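Local coordinates for Orf c02003 protein (Sulfolobus solfataricus P2, PDB 2Q00) that is of unknown function but belongs to the archaeal PaREP1 family and folds as a compact all-helical chain, probably related to the C-terminal helical domains of nucleotidyltransferases, at residues E13-L18 with K106-V111; Q25-Y30 with W87-E92; I43-K48 with R73-E78; N64-S69 with I81-A86. All blocks are in the same frame, centred on the assembly; numbering follows the deposited sequence.

Contact 1. Residues E13-L18 with K106-V111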
loop_
_atom_site.group_PDB
_atom_site.type_symbol
_atom_site.label_atom_id
_atom_site.label_comp_id
_atom_site.label_asym_id
_atom_site.label_seq_id
_atom_site.Cartn_x
_atom_site.Cartn_y
_atom_site.Cartn_z
ATOM N N GLU A 13 1.601 8.063 9.531
ATOM C CA GLU A 13 3.005 8.083 9.945
ATOM C C GLU A 13 3.923 8.429 8.746
ATOM O O GLU A 13 4.966 9.086 8.914
ATOM C CB GLU A 13 3.424 6.732 10.551
ATOM C CG GLU A 13 2.572 6.253 11.730
ATOM C CD GLU A 13 3.099 4.938 12.329
ATOM O OE1 GLU A 13 3.467 4.023 11.542
ATOM O OE2 GLU A 13 3.142 4.813 13.584
ATOM N N ALA A 14 3.543 7.992 7.543
ATOM C CA ALA A 14 4.339 8.308 6.355
ATOM C C ALA A 14 4.234 9.826 6.144
ATOM O O ALA A 14 5.232 10.498 5.894
ATOM C CB ALA A 14 3.813 7.558 5.134
ATOM N N GLU A 15 3.019 10.352 6.268
ATOM C CA GLU A 15 2.770 11.781 6.119
ATOM C C GLU A 15 3.652 12.593 7.081
ATOM O O GLU A 15 4.227 13.611 6.696
ATOM C CB GLU A 15 1.300 12.083 6.405
ATOM C CG GLU A 15 0.311 11.457 5.443
ATOM C CD GLU A 15 0.146 12.265 4.167
ATOM O OE1 GLU A 15 0.998 12.149 3.255
ATOM O OE2 GLU A 15 -0.839 13.030 4.076
ATOM N N GLU A 16 3.758 12.143 8.330
ATOM C CA GLU A 16 4.572 12.845 9.324
ATOM C C GLU A 16 6.032 12.942 8.892
ATOM O O GLU A 16 6.626 14.021 8.922
ATOM C CB GLU A 16 4.501 12.141 10.687
ATOM C CG GLU A 16 3.200 12.361 11.455
ATOM C CD GLU A 16 3.221 11.743 12.861
ATOM O OE1 GLU A 16 2.283 12.029 13.643
ATOM O OE2 GLU A 16 4.167 10.975 13.181
ATOM N N PHE A 17 6.606 11.803 8.511
ATOM C CA PHE A 17 7.991 11.731 8.059
ATOM C C PHE A 17 8.237 12.633 6.859
ATOM O O PHE A 17 9.276 13.294 6.772
ATOM C CB PHE A 17 8.345 10.294 7.685
ATOM C CG PHE A 17 8.613 9.413 8.859
ATOM C CD1 PHE A 17 9.620 9.738 9.766
ATOM C CD2 PHE A 17 7.882 8.242 9.046
ATOM C CE1 PHE A 17 9.902 8.910 10.846
ATOM C CE2 PHE A 17 8.150 7.398 10.122
ATOM C CZ PHE A 17 9.166 7.729 11.027
ATOM N N LEU A 18 7.277 12.644 5.938
ATOM C CA LEU A 18 7.373 13.465 4.733
ATOM C C LEU A 18 7.495 14.933 5.165
ATOM O O LEU A 18 8.398 15.652 4.729
ATOM C CB LEU A 18 6.119 13.274 3.877
ATOM C CG LEU A 18 6.202 13.525 2.367
ATOM C CD1 LEU A 18 4.781 13.571 1.776
ATOM C CD2 LEU A 18 6.938 14.835 2.089
ATOM N N LYS A 106 3.926 12.319 -5.556
ATOM C CA LYS A 106 3.187 11.805 -6.698
ATOM C C LYS A 106 2.782 10.338 -6.526
ATOM O O LYS A 106 1.643 9.964 -6.811
ATOM C CB LYS A 106 4.053 11.964 -7.949
ATOM C CG LYS A 106 3.301 11.863 -9.267
ATOM C CD LYS A 106 4.255 12.072 -10.469
ATOM C CE LYS A 106 4.900 13.460 -10.464
ATOM N NZ LYS A 106 5.940 13.585 -11.532
ATOM N N LEU A 107 3.725 9.512 -6.078
ATOM C CA LEU A 107 3.463 8.089 -5.871
ATOM C C LEU A 107 2.601 7.875 -4.623
ATOM O O LEU A 107 1.614 7.144 -4.672
ATOM C CB LEU A 107 4.783 7.306 -5.734
ATOM C CG LEU A 107 5.748 7.256 -6.938
ATOM C CD1 LEU A 107 7.127 6.805 -6.479
ATOM C CD2 LEU A 107 5.225 6.319 -8.014
ATOM N N LYS A 108 2.968 8.519 -3.516
ATOM C CA LYS A 108 2.220 8.382 -2.261
ATOM C C LYS A 108 0.734 8.667 -2.488
ATOM O O LYS A 108 -0.128 8.099 -1.816
ATOM C CB LYS A 108 2.779 9.338 -1.189
ATOM C CG LYS A 108 1.761 10.357 -0.648
ATOM C CD LYS A 108 2.368 11.742 -0.619
ATOM C CE LYS A 108 1.580 12.708 0.270
ATOM N NZ LYS A 108 0.171 12.944 -0.163
ATOM N N GLU A 109 0.435 9.540 -3.446
ATOM C CA GLU A 109 -0.958 9.873 -3.734
ATOM C C GLU A 109 -1.721 8.642 -4.235
ATOM O O GLU A 109 -2.918 8.510 -3.997
ATOM C CB GLU A 109 -1.030 11.007 -4.760
ATOM C CG GLU A 109 -2.380 11.717 -4.819
ATOM C CD GLU A 109 -2.883 12.199 -3.447
ATOM O OE1 GLU A 109 -2.110 12.831 -2.670
ATOM O OE2 GLU A 109 -4.070 11.946 -3.156
ATOM N N ASP A 110 -1.032 7.742 -4.929
ATOM C CA ASP A 110 -1.678 6.524 -5.421
ATOM C C ASP A 110 -1.938 5.578 -4.228
ATOM O O ASP A 110 -2.881 4.761 -4.241
ATOM C CB ASP A 110 -0.794 5.820 -6.469
ATOM C CG ASP A 110 -0.740 6.564 -7.811
ATOM O OD1 ASP A 110 -1.737 7.212 -8.208
ATOM O OD2 ASP A 110 0.310 6.480 -8.486
ATOM N N VAL A 111 -1.082 5.680 -3.212
ATOM C CA VAL A 111 -1.245 4.877 -2.005
ATOM C C VAL A 111 -2.510 5.347 -1.271
ATOM O O VAL A 111 -3.316 4.532 -0.830
ATOM C CB VAL A 111 -0.045 5.029 -1.050
ATOM C CG1 VAL A 111 -0.305 4.254 0.231
ATOM C CG2 VAL A 111 1.222 4.529 -1.725
#
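Carboxylate oxygen OE1 of E15 is where this contact gathers its polar partners. It accepts a hydrogen bond from the phenol of Y30 on helix 23-45, its stronger partner, and it also faces the ammonium group of K108, 3.6 Å from OE1 to NZ, which makes a long salt bridge. The nearest carbon of the lysine, CE, lies closer still, at 3.1 Å from that same OE1. E15 brings its carboxylate here by a bend in the middle of the chain (chi2 -82°), which turns the end of the side chain toward helix 101-122, and the two long side chains meet at about a right angle.

Helix 6-19 and helix 101-122, the first and last of this all-helical fold, come together here at the surface, with Y30 touching L18 and K108 from helix 23-45. The two segments bury only about 104 Å² together, and long side chains suit a place where only their outer atoms meet. K108 is bent twice, and its NZ also faces OE1 of E109, 3.4 Å away, the next residue along its own helix, so that one ammonium group links two carboxylates in a small network. The two acids would probably repel each other less with this positive charge between them. L18 adds an apolar contact, its methyl CD1 lying against the aliphatic part of the lysine, 3.6 Å from CE and 3.9 Å from CD.

Contact 2. Residues Q25-Y30 with W87-E92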
loop_
_atom_site.group_PDB
_atom_site.type_symbol
_atom_site.label_atom_id
_atom_site.label_comp_id
_atom_site.label_asym_id
_atom_site.label_seq_id
_atom_site.Cartn_x
_atom_site.Cartn_y
_atom_site.Cartn_z
ATOM N N GLN A 25 12.061 7.150 5.318
ATOM C CA GLN A 25 11.117 6.564 6.257
ATOM C C GLN A 25 9.694 6.641 5.730
ATOM O O GLN A 25 8.945 5.659 5.798
ATOM C CB GLN A 25 11.230 7.275 7.609
ATOM C CG GLN A 25 12.334 6.716 8.494
ATOM C CD GLN A 25 11.932 5.396 9.136
ATOM O OE1 GLN A 25 11.082 5.365 10.029
ATOM N NE2 GLN A 25 12.528 4.298 8.674
ATOM N N ALA A 26 9.331 7.804 5.200
ATOM C CA ALA A 26 8.004 8.026 4.653
ATOM C C ALA A 26 7.688 6.994 3.575
ATOM O O ALA A 26 6.629 6.354 3.612
ATOM C CB ALA A 26 7.898 9.451 4.085
ATOM N N CYS A 27 8.600 6.826 2.617
ATOM C CA CYS A 27 8.399 5.849 1.540
ATOM C C CYS A 27 8.047 4.472 2.089
ATOM O O CYS A 27 7.093 3.831 1.642
ATOM C CB CYS A 27 9.663 5.721 0.674
ATOM S SG CYS A 27 10.026 7.170 -0.342
ATOM N N GLU A 28 8.827 4.013 3.058
ATOM C CA GLU A 28 8.592 2.706 3.646
ATOM C C GLU A 28 7.238 2.620 4.351
ATOM O O GLU A 28 6.571 1.585 4.293
ATOM C CB GLU A 28 9.729 2.349 4.611
ATOM C CG GLU A 28 9.693 0.894 5.089
ATOM C CD GLU A 28 9.259 -0.094 3.996
ATOM O OE1 GLU A 28 9.809 -0.053 2.871
ATOM O OE2 GLU A 28 8.359 -0.918 4.268
ATOM N N LYS A 29 6.822 3.704 5.006
ATOM C CA LYS A 29 5.541 3.700 5.703
ATOM C C LYS A 29 4.402 3.734 4.708
ATOM O O LYS A 29 3.356 3.104 4.927
ATOM C CB LYS A 29 5.434 4.881 6.669
ATOM C CG LYS A 29 5.824 4.535 8.103
ATOM C CD LYS A 29 7.318 4.466 8.313
ATOM C CE LYS A 29 7.696 3.347 9.283
ATOM N NZ LYS A 29 6.775 3.231 10.449
ATOM N N TYR A 30 4.602 4.469 3.615
ATOM C CA TYR A 30 3.591 4.546 2.569
ATOM C C TYR A 30 3.429 3.160 1.972
ATOM O O TYR A 30 2.321 2.740 1.652
ATOM C CB TYR A 30 4.005 5.521 1.471
ATOM C CG TYR A 30 3.787 6.982 1.804
ATOM C CD1 TYR A 30 2.507 7.467 2.066
ATOM C CD2 TYR A 30 4.862 7.881 1.841
ATOM C CE1 TYR A 30 2.295 8.810 2.357
ATOM C CE2 TYR A 30 4.663 9.234 2.127
ATOM C CZ TYR A 30 3.368 9.696 2.386
ATOM O OH TYR A 30 3.130 11.027 2.661
ATOM N N TRP A 87 5.013 -0.264 -4.855
ATOM C CA TRP A 87 6.231 -1.040 -5.071
ATOM C C TRP A 87 7.395 -0.108 -5.385
ATOM O O TRP A 87 8.485 -0.268 -4.837
ATOM C CB TRP A 87 6.009 -2.049 -6.215
ATOM C CG TRP A 87 7.154 -3.011 -6.437
ATOM C CD1 TRP A 87 7.969 -3.083 -7.540
ATOM C CD2 TRP A 87 7.644 -3.996 -5.517
ATOM N NE1 TRP A 87 8.937 -4.047 -7.354
ATOM C CE2 TRP A 87 8.763 -4.621 -6.122
ATOM C CE3 TRP A 87 7.253 -4.409 -4.239
ATOM C CZ2 TRP A 87 9.490 -5.635 -5.489
ATOM C CZ3 TRP A 87 7.979 -5.415 -3.610
ATOM C CH2 TRP A 87 9.086 -6.016 -4.235
ATOM N N THR A 88 7.151 0.879 -6.246
ATOM C CA THR A 88 8.189 1.847 -6.632
ATOM C C THR A 88 8.707 2.579 -5.411
ATOM O O THR A 88 9.914 2.799 -5.255
ATOM C CB THR A 88 7.670 2.921 -7.590
ATOM O OG1 THR A 88 7.123 2.308 -8.762
ATOM C CG2 THR A 88 8.806 3.861 -7.971
ATOM N N LEU A 89 7.778 2.986 -4.556
ATOM C CA LEU A 89 8.147 3.672 -3.335
ATOM C C LEU A 89 9.043 2.737 -2.531
ATOM O O LEU A 89 10.063 3.157 -1.985
ATOM C CB LEU A 89 6.888 4.031 -2.521
ATOM C CG LEU A 89 6.154 5.297 -2.966
ATOM C CD1 LEU A 89 4.823 5.443 -2.278
ATOM C CD2 LEU A 89 7.051 6.479 -2.657
ATOM N N HIS A 90 8.658 1.465 -2.478
ATOM C CA HIS A 90 9.403 0.468 -1.727
ATOM C C HIS A 90 10.835 0.280 -2.225
ATOM O O HIS A 90 11.795 0.459 -1.468
ATOM C CB HIS A 90 8.670 -0.876 -1.780
ATOM C CG HIS A 90 9.268 -1.925 -0.894
ATOM N ND1 HIS A 90 9.170 -3.273 -1.166
ATOM C CD2 HIS A 90 9.953 -1.823 0.270
ATOM C CE1 HIS A 90 9.772 -3.959 -0.209
ATOM N NE2 HIS A 90 10.255 -3.102 0.674
ATOM N N VAL A 91 10.977 -0.090 -3.496
ATOM C CA VAL A 91 12.298 -0.321 -4.080
ATOM C C VAL A 91 13.140 0.943 -4.257
ATOM O O VAL A 91 14.056 1.204 -3.479
ATOM C CB VAL A 91 12.178 -1.022 -5.446
ATOM C CG1 VAL A 91 13.554 -1.209 -6.052
ATOM C CG2 VAL A 91 11.488 -2.361 -5.276
ATOM N N GLU A 92 12.824 1.724 -5.281
ATOM C CA GLU A 92 13.548 2.958 -5.575
ATOM C C GLU A 92 13.578 3.971 -4.435
ATOM O O GLU A 92 14.496 4.786 -4.346
ATOM C CB GLU A 92 12.947 3.616 -6.814
ATOM C CG GLU A 92 13.259 2.867 -8.091
ATOM C CD GLU A 92 12.505 3.410 -9.277
ATOM O OE1 GLU A 92 12.511 4.647 -9.464
ATOM O OE2 GLU A 92 11.910 2.600 -10.022
#
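Apolar contacts centre on L89, whose two methyl groups divide between two residues of the facing helix. CD1 lies 3.8 Å from CB of Y30, at the root of the tyrosine side chain, while CD2 reaches SG of C27, also at 3.8 Å. A branched leucine suits this place because one side chain can cover two neighbours, and the small cysteine lets the backbones come close: the CA atoms of C27 and L89 are 5.3 Å apart. The same closeness brings CB of C27 to within 3.7 Å of the carbonyl oxygen of L89.

Helix 23-45 and helix 79-95 run roughly antiparallel here, with axes 8.2 Å apart at their closest and N-to-C directions 140° apart, in the interior of the helical bundle. L89 also packs on L107 and V111 of helix 101-122, and the Y30 ring extends beyond this pair to A14 and L18 of helix 6-19.

The polar contact lies between E28 and H90. Both side chains leave the backbone with CG anti to N, and they run side by side in the same direction. OE1 of E28 comes to the edge of the imidazole near its plane, 3.1 Å from CD2, a carbon whose hydrogen is weakly polar. The carboxylate is turned 66° from the ring. No hydrogen bond joins the pair, and OE1 is buried without a partner in the model; a long, weak ion pair links OE2 to R59. The histidine ring itself stacks on Y31.

Contact 3. Residues I43-K48 with R73-E78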
loop_
_atom_site.group_PDB
_atom_site.type_symbol
_atom_site.label_atom_id
_atom_site.label_comp_id
_atom_site.label_asym_id
_atom_site.label_seq_id
_atom_site.Cartn_x
_atom_site.Cartn_y
_atom_site.Cartn_z
ATOM N N ILE A 43 -9.092 -9.723 2.537
ATOM C CA ILE A 43 -9.971 -10.194 3.595
ATOM C C ILE A 43 -11.433 -9.883 3.300
ATOM O O ILE A 43 -12.289 -10.755 3.402
ATOM C CB ILE A 43 -9.598 -9.548 4.945
ATOM C CG1 ILE A 43 -8.176 -9.959 5.341
ATOM C CG2 ILE A 43 -10.608 -9.939 6.017
ATOM C CD1 ILE A 43 -7.962 -11.462 5.447
ATOM N N GLU A 44 -11.717 -8.638 2.934
ATOM C CA GLU A 44 -13.090 -8.246 2.635
ATOM C C GLU A 44 -13.654 -8.947 1.397
ATOM O O GLU A 44 -14.738 -9.528 1.452
ATOM C CB GLU A 44 -13.186 -6.729 2.464
ATOM C CG GLU A 44 -12.900 -5.950 3.740
ATOM C CD GLU A 44 -13.789 -6.380 4.899
ATOM O OE1 GLU A 44 -15.036 -6.322 4.747
ATOM O OE2 GLU A 44 -13.235 -6.775 5.955
ATOM N N ASN A 45 -12.934 -8.892 0.281
ATOM C CA ASN A 45 -13.405 -9.550 -0.932
ATOM C C ASN A 45 -13.337 -11.055 -0.744
ATOM O O ASN A 45 -13.791 -11.819 -1.593
ATOM C CB ASN A 45 -12.561 -9.150 -2.141
ATOM C CG ASN A 45 -12.979 -7.822 -2.724
ATOM O OD1 ASN A 45 -12.769 -6.769 -2.122
ATOM N ND2 ASN A 45 -13.588 -7.866 -3.905
ATOM N N ASN A 46 -12.751 -11.467 0.372
ATOM C CA ASN A 46 -12.624 -12.876 0.703
ATOM C C ASN A 46 -11.973 -13.710 -0.408
ATOM O O ASN A 46 -12.645 -14.459 -1.127
ATOM C CB ASN A 46 -14.004 -13.442 1.043
ATOM C CG ASN A 46 -13.925 -14.738 1.819
ATOM O OD1 ASN A 46 -13.379 -15.733 1.340
ATOM N ND2 ASN A 46 -14.467 -14.731 3.033
ATOM N N LEU A 47 -10.657 -13.582 -0.539
ATOM C CA LEU A 47 -9.909 -14.323 -1.547
ATOM C C LEU A 47 -9.084 -15.445 -0.920
ATOM O O LEU A 47 -7.874 -15.305 -0.718
ATOM C CB LEU A 47 -8.986 -13.379 -2.319
ATOM C CG LEU A 47 -9.562 -12.657 -3.537
ATOM C CD1 LEU A 47 -10.925 -12.057 -3.232
ATOM C CD2 LEU A 47 -8.575 -11.583 -3.966
ATOM N N LYS A 48 -9.751 -16.556 -0.619
ATOM C CA LYS A 48 -9.111 -17.724 -0.016
ATOM C C LYS A 48 -7.846 -18.118 -0.775
ATOM O O LYS A 48 -6.846 -18.517 -0.177
ATOM C CB LYS A 48 -10.092 -18.896 0.009
ATOM N N ARG A 73 -8.448 -6.736 -9.577
ATOM C CA ARG A 73 -8.801 -5.896 -10.723
ATOM C C ARG A 73 -10.299 -5.974 -11.039
ATOM O O ARG A 73 -10.869 -5.052 -11.633
ATOM C CB ARG A 73 -7.987 -6.311 -11.943
ATOM N N SER A 74 -10.929 -7.075 -10.635
ATOM C CA SER A 74 -12.356 -7.279 -10.865
ATOM C C SER A 74 -13.194 -6.351 -9.979
ATOM O O SER A 74 -14.232 -5.835 -10.407
ATOM C CB SER A 74 -12.716 -8.741 -10.592
ATOM O OG SER A 74 -11.924 -9.612 -11.387
ATOM N N ASN A 75 -12.738 -6.144 -8.747
ATOM C CA ASN A 75 -13.426 -5.267 -7.805
ATOM C C ASN A 75 -13.198 -3.806 -8.203
ATOM O O ASN A 75 -14.128 -2.993 -8.186
ATOM C CB ASN A 75 -12.905 -5.516 -6.385
ATOM C CG ASN A 75 -13.463 -4.525 -5.366
ATOM O OD1 ASN A 75 -13.125 -3.338 -5.380
ATOM N ND2 ASN A 75 -14.321 -5.016 -4.474
ATOM N N ASN A 76 -11.957 -3.480 -8.555
ATOM C CA ASN A 76 -11.615 -2.121 -8.971
ATOM C C ASN A 76 -10.400 -2.120 -9.894
ATOM O O ASN A 76 -9.277 -2.371 -9.458
ATOM C CB ASN A 76 -11.335 -1.237 -7.754
ATOM C CG ASN A 76 -11.103 0.207 -8.137
ATOM O OD1 ASN A 76 -10.123 0.530 -8.802
ATOM N ND2 ASN A 76 -12.015 1.084 -7.731
ATOM N N THR A 77 -10.639 -1.822 -11.169
ATOM C CA THR A 77 -9.588 -1.805 -12.181
ATOM C C THR A 77 -8.276 -1.099 -11.801
ATOM O O THR A 77 -7.194 -1.532 -12.213
ATOM C CB THR A 77 -10.125 -1.220 -13.531
ATOM O OG1 THR A 77 -10.940 -0.062 -13.283
ATOM C CG2 THR A 77 -10.957 -2.269 -14.271
ATOM N N GLU A 78 -8.355 -0.045 -10.993
ATOM C CA GLU A 78 -7.163 0.706 -10.601
ATOM C C GLU A 78 -6.180 0.115 -9.594
ATOM O O GLU A 78 -4.996 0.438 -9.643
ATOM C CB GLU A 78 -7.548 2.072 -10.048
ATOM C CG GLU A 78 -8.395 2.939 -10.934
ATOM C CD GLU A 78 -8.459 4.360 -10.405
ATOM O OE1 GLU A 78 -7.394 5.026 -10.358
ATOM O OE2 GLU A 78 -9.561 4.813 -10.023
#
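Two asparagines, N45 and N75, face each other across this contact, their side chains slanting past one another and their amide planes turned 68° apart. Neither amide therefore lies flat on the other, and the end of N45 meets both the amide and the CB of N75. The amide of N45 is probably turned over in the model, so its oxygen and nitrogen cannot be told apart with confidence, but its CG lies 3.6 Å from ND2 of N75. N75 extends toward N45 because its CG is anti to the backbone N (chi1 173°). Short polar side chains suit an exposed meeting place such as this, being compatible with water as well as with each other.

The contact brings the C-terminal end of helix 23-45 beside the connection between helix 62-71 and helix 79-95. Helix 23-45 ends in what fits a Schellman motif, with N46 at positive phi, a conformation that asparagine adopts more readily than most residues, and the chain turns away through L47, which holds the N-cap position of the next short helix. L47 and N45 both pack on L72, just ahead of the facing segment.

On the other side, N76 prepares the start of helix 79-95. Its OD1 accepts a capping hydrogen bond from the backbone N of E78, 2.9 Å long and somewhat bent, with an angle of 137° at the hydrogen.

Contact 4. Residues N64-S69 with I81-A86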
loop_
_atom_site.group_PDB
_atom_site.type_symbol
_atom_site.label_atom_id
_atom_site.label_comp_id
_atom_site.label_asym_id
_atom_site.label_seq_id
_atom_site.Cartn_x
_atom_site.Cartn_y
_atom_site.Cartn_z
ATOM N N ASN A 64 2.617 -12.394 -3.358
ATOM C CA ASN A 64 1.231 -12.554 -2.928
ATOM C C ASN A 64 0.507 -11.233 -3.134
ATOM O O ASN A 64 -0.614 -11.205 -3.653
ATOM C CB ASN A 64 1.155 -12.933 -1.453
ATOM C CG ASN A 64 1.371 -14.403 -1.218
ATOM O OD1 ASN A 64 0.592 -15.236 -1.682
ATOM N ND2 ASN A 64 2.434 -14.737 -0.489
ATOM N N LEU A 65 1.153 -10.138 -2.722
ATOM C CA LEU A 65 0.575 -8.801 -2.868
ATOM C C LEU A 65 0.338 -8.520 -4.340
ATOM O O LEU A 65 -0.733 -8.057 -4.728
ATOM C CB LEU A 65 1.506 -7.726 -2.296
ATOM C CG LEU A 65 1.727 -7.624 -0.781
ATOM C CD1 LEU A 65 0.383 -7.718 -0.058
ATOM C CD2 LEU A 65 2.664 -8.726 -0.323
ATOM N N PHE A 66 1.350 -8.782 -5.159
ATOM C CA PHE A 66 1.199 -8.582 -6.597
ATOM C C PHE A 66 0.018 -9.435 -7.084
ATOM O O PHE A 66 -0.866 -8.928 -7.773
ATOM C CB PHE A 66 2.495 -8.964 -7.321
ATOM C CG PHE A 66 3.503 -7.842 -7.392
ATOM C CD1 PHE A 66 3.294 -6.759 -8.250
ATOM C CD2 PHE A 66 4.650 -7.860 -6.597
ATOM C CE1 PHE A 66 4.208 -5.712 -8.320
ATOM C CE2 PHE A 66 5.576 -6.819 -6.652
ATOM C CZ PHE A 66 5.355 -5.738 -7.518
ATOM N N LYS A 67 -0.009 -10.716 -6.715
ATOM C CA LYS A 67 -1.115 -11.587 -7.120
ATOM C C LYS A 67 -2.414 -10.956 -6.672
ATOM O O LYS A 67 -3.364 -10.812 -7.448
ATOM C CB LYS A 67 -1.041 -12.964 -6.454
ATOM C CG LYS A 67 0.005 -13.922 -6.984
ATOM C CD LYS A 67 -0.319 -15.344 -6.529
ATOM C CE LYS A 67 0.918 -16.247 -6.486
ATOM N NZ LYS A 67 1.832 -15.941 -5.331
ATOM N N ALA A 68 -2.444 -10.601 -5.394
ATOM C CA ALA A 68 -3.615 -9.998 -4.787
ATOM C C ALA A 68 -4.095 -8.781 -5.565
ATOM O O ALA A 68 -5.293 -8.650 -5.854
ATOM C CB ALA A 68 -3.302 -9.615 -3.349
ATOM N N SER A 69 -3.169 -7.890 -5.908
ATOM C CA SER A 69 -3.531 -6.686 -6.650
ATOM C C SER A 69 -4.147 -7.065 -8.003
ATOM O O SER A 69 -5.156 -6.487 -8.415
ATOM C CB SER A 69 -2.305 -5.775 -6.844
ATOM O OG SER A 69 -1.277 -6.412 -7.584
ATOM N N ILE A 81 -2.580 -1.041 -10.566
ATOM C CA ILE A 81 -1.629 0.012 -10.892
ATOM C C ILE A 81 -1.294 0.914 -9.702
ATOM O O ILE A 81 -0.215 1.503 -9.662
ATOM C CB ILE A 81 -2.098 0.833 -12.107
ATOM C CG1 ILE A 81 -3.611 0.987 -12.092
ATOM C CG2 ILE A 81 -1.693 0.117 -13.391
ATOM C CD1 ILE A 81 -4.155 1.802 -13.254
ATOM N N LEU A 82 -2.194 1.013 -8.727
ATOM C CA LEU A 82 -1.906 1.805 -7.533
ATOM C C LEU A 82 -0.832 1.016 -6.794
ATOM O O LEU A 82 0.112 1.578 -6.221
ATOM C CB LEU A 82 -3.149 1.949 -6.657
ATOM C CG LEU A 82 -4.130 3.081 -6.979
ATOM C CD1 LEU A 82 -4.249 3.253 -8.472
ATOM C CD2 LEU A 82 -5.490 2.773 -6.369
ATOM N N TRP A 83 -0.967 -0.301 -6.827
ATOM C CA TRP A 83 0.013 -1.153 -6.176
ATOM C C TRP A 83 1.433 -0.951 -6.733
ATOM O O TRP A 83 2.406 -0.941 -5.971
ATOM C CB TRP A 83 -0.384 -2.630 -6.301
ATOM C CG TRP A 83 0.663 -3.518 -5.722
ATOM C CD1 TRP A 83 1.506 -4.350 -6.402
ATOM C CD2 TRP A 83 1.062 -3.580 -4.341
ATOM N NE1 TRP A 83 2.409 -4.920 -5.531
ATOM C CE2 TRP A 83 2.158 -4.465 -4.262
ATOM C CE3 TRP A 83 0.600 -2.970 -3.167
ATOM C CZ2 TRP A 83 2.800 -4.758 -3.051
ATOM C CZ3 TRP A 83 1.237 -3.259 -1.963
ATOM C CH2 TRP A 83 2.326 -4.147 -1.917
ATOM N N LYS A 84 1.560 -0.790 -8.053
ATOM C CA LYS A 84 2.882 -0.590 -8.656
ATOM C C LYS A 84 3.587 0.598 -8.005
ATOM O O LYS A 84 4.762 0.503 -7.636
ATOM C CB LYS A 84 2.765 -0.365 -10.167
ATOM C CG LYS A 84 2.266 -1.588 -10.941
ATOM C CD LYS A 84 2.316 -1.357 -12.459
ATOM C CE LYS A 84 1.771 -2.553 -13.248
ATOM N NZ LYS A 84 0.310 -2.800 -13.019
ATOM N N SER A 85 2.859 1.707 -7.864
ATOM C CA SER A 85 3.393 2.915 -7.226
ATOM C C SER A 85 3.932 2.589 -5.829
ATOM O O SER A 85 4.997 3.081 -5.414
ATOM C CB SER A 85 2.302 3.968 -7.079
ATOM O OG SER A 85 1.748 4.290 -8.330
ATOM N N ALA A 86 3.179 1.771 -5.099
ATOM C CA ALA A 86 3.591 1.381 -3.765
ATOM C C ALA A 86 4.932 0.649 -3.888
ATOM O O ALA A 86 5.877 0.917 -3.132
ATOM C CB ALA A 86 2.515 0.457 -3.118
#
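W83 supplies nearly half of the buried surface, more than any other residue, and its side chain meets a different neighbour at each stage of its length. At the root, CB packs 3.7 Å from CB of S69. With CG anti to the backbone N (chi1 176°), the indole is carried out toward helix 62-71, where CD1 passes 3.7 Å from OG of S69. Farther along the five-membered ring, NE1 sits over the centre of one face of F66, about 3.4 Å from its CD1. The rings stand almost perpendicular, with planes at 87° and centroids 4.5 Å apart, so this is a T-shaped pair in which the tryptophan presents its edge. The partly positive N-H side of an indole suits the electron-rich face of a phenyl ring.

Helix 62-71 and helix 79-95 form an antiparallel hairpin here, their directions 154° apart and their axes 9.8 Å apart, a separation wide enough for a large indole to lie between them. F66 also takes part in a second edge-to-face pair, with W87 one turn on along helix 79-95, while W83 reaches I38 and the ring of Y31 on helix 23-45.

At the far end of the indole, the six-membered ring meets L65. Its CZ2 comes 3.3 Å from CB of L65, and CH2 is 3.7 Å from CG of the same leucine. S69, small enough to pack beside the base of the tryptophan, turns its hydroxyl back on its own helix: OG donates a 2.6 Å hydrogen bond to the carbonyl oxygen of F66.

All four contacts belong to one helical fold. Contact 1 joins the first and last long helices, so it closes a loop of the chain within which the other three are nested; contacts 3 and 4 also lie inside the loop closed by contact 2. Helix 79-95 serves both contacts 2 and 4, whose centres are about 13 Å apart and whose residues touch where W87 meets F66. Helix 23-45 carries contacts 2 and 3 toward its two ends, about 23 Å apart between centres. Contact 1 touches contact 2 through E15 and Y30, and contact 4 through D110 and S85. Near and distant parts of the sequence are thus tied into one compact unit.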